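Local coordinates for type 3A cellulose-binding domain protein (Clostridium thermocellum, PDB 4B9P) that probably senses cellulose outside the cell, as the carbohydrate-binding module of an anti-sigma factor thought to restrain SigI2, at residues A[67-72]-A[91-96]. Residues are numbered along the deposited sequence; the frame is centred on the assembly and turned at random.
Sequences SSKITG and GFTNSA
Ile70 and Phe92 both set their gamma carbon (CG1 in Ile70, chi1 -55°; CG in Phe92, chi1 -61°) beside the backbone N and anti to the carbonyl carbon, and the two side chains run side by side from the same face of the sheet. CD1 of Ile70 meets the ring at Phe92 CE1, 3.5 Å away, and is almost as near to CD1 of the ring. Both touch Ile65 and Ile107, and Phe92 also touches Val105; Ile107 and Val105 are on strand 104-111 of the other sheet, so this face belongs to the core between the sheets. On the other face Thr71 has its hydroxyl between the backbone N and the carbonyl carbon (chi1 69°), which lays OG1 over Gly91, 3.3 Å from its CA; glycine brings no side chain into that spot. The methyl CG2 of Thr71 touches CG2 of Thr93. This is the open end of the antiparallel hairpin made by strands 70-81 and 84-92, at the margin of one sheet of the CBM3 beta-sandwich. Thr71 and Gly91 are a hydrogen-bonded pair: Thr71 N to Gly91 O and Gly91 N to Thr71 O are both 2.9 Å. Ile70 and Phe92 form the neighbouring non-hydrogen-bonded pair. Past them, Lys69 O accepts a hydrogen bond from Thr93 N, 3.0 Å away, and also faces Phe92 CA, a CA-H...O contact. There the strands give way to a 3-10 turn on one side and a type I turn, Thr93 to Ala96, on the other. The extended Lys69 chain passes Ala96, and a water accepts from its NZ and donates to Ser95 O. A second water joins Ser68 O to Thr93 OG1; a third links Thr71 OG1 with Phe92 O.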
# COMPACT_ATOMS: atom_id res chain seq x y z
N SER A 67 11.22 3.56 8.72
CA SER A 67 11.12 3.13 7.34
C SER A 67 12.12 2.04 6.96
O SER A 67 11.87 1.29 6.01
CB SER A 67 11.25 4.36 6.43
OG SER A 67 12.54 4.90 6.58
N SER A 68 13.21 1.91 7.71
CA SER A 68 14.18 0.89 7.39
C SER A 68 13.67 -0.51 7.62
O SER A 68 14.28 -1.44 7.14
CB SER A 68 15.50 1.13 8.13
OG SER A 68 15.24 1.45 9.49
N LYS A 69 12.55 -0.66 8.32
CA LYS A 69 11.93 -1.98 8.53
C LYS A 69 10.85 -2.32 7.49
O LYS A 69 10.28 -3.41 7.51
CB LYS A 69 11.36 -2.12 9.98
CG LYS A 69 12.49 -2.09 11.01
CD LYS A 69 11.96 -2.18 12.42
CE LYS A 69 13.14 -2.10 13.40
NZ LYS A 69 12.72 -2.33 14.78
N ILE A 70 10.57 -1.37 6.59
CA ILE A 70 9.53 -1.49 5.59
C ILE A 70 10.15 -1.78 4.24
O ILE A 70 11.19 -1.19 3.91
CB ILE A 70 8.71 -0.14 5.49
CG1 ILE A 70 8.16 0.28 6.86
CG2 ILE A 70 7.61 -0.33 4.47
CD1 ILE A 70 7.30 -0.79 7.58
N THR A 71 9.51 -2.65 3.46
CA THR A 71 9.88 -2.86 2.07
C THR A 71 8.68 -2.48 1.18
O THR A 71 7.54 -2.61 1.61
CB THR A 71 10.28 -4.33 1.79
OG1 THR A 71 9.14 -5.18 1.89
CG2 THR A 71 11.29 -4.80 2.82
N GLY A 72 8.94 -2.02 -0.03
CA GLY A 72 7.86 -1.81 -0.97
C GLY A 72 8.35 -2.09 -2.36
O GLY A 72 9.49 -1.72 -2.70
N GLY A 91 5.91 -4.81 2.42
CA GLY A 91 6.27 -5.90 3.30
C GLY A 91 7.19 -5.38 4.37
O GLY A 91 7.33 -4.16 4.57
N PHE A 92 7.82 -6.32 5.07
CA PHE A 92 8.62 -5.98 6.24
C PHE A 92 9.89 -6.78 6.19
O PHE A 92 9.91 -7.92 5.70
CB PHE A 92 7.81 -6.34 7.49
CG PHE A 92 6.53 -5.58 7.57
CD1 PHE A 92 6.48 -4.34 8.16
CD2 PHE A 92 5.37 -6.09 6.99
CE1 PHE A 92 5.30 -3.62 8.19
CE2 PHE A 92 4.20 -5.36 7.03
CZ PHE A 92 4.18 -4.14 7.61
N THR A 93 10.96 -6.24 6.75
CA THR A 93 12.24 -6.96 6.69
C THR A 93 12.24 -8.12 7.69
O THR A 93 11.41 -8.20 8.61
CB THR A 93 13.40 -6.05 7.01
OG1 THR A 93 13.20 -5.57 8.34
CG2 THR A 93 13.49 -4.91 5.99
N ASN A 94 13.21 -9.01 7.51
CA ASN A 94 13.32 -10.21 8.31
C ASN A 94 13.46 -9.83 9.79
O ASN A 94 13.03 -10.58 10.66
CB ASN A 94 14.51 -11.03 7.83
CG ASN A 94 14.52 -12.40 8.42
OD1 ASN A 94 13.51 -13.10 8.38
ND2 ASN A 94 15.66 -12.80 9.00
N SER A 95 14.08 -8.68 10.06
CA SER A 95 14.34 -8.21 11.41
C SER A 95 13.30 -7.18 11.91
O SER A 95 13.51 -6.52 12.92
CB SER A 95 15.76 -7.68 11.47
OG SER A 95 16.72 -8.76 11.48
N ALA A 96 12.17 -7.05 11.22
CA ALA A 96 11.12 -6.12 11.64
C ALA A 96 10.44 -6.52 12.95
O ALA A 96 9.81 -5.70 13.58
CB ALA A 96 10.08 -5.97 10.56
O HOH W 1 15.28 -3.64 8.68
O HOH W 2 12.14 -4.78 15.33
O HOH W 3 9.63 -7.81 2.48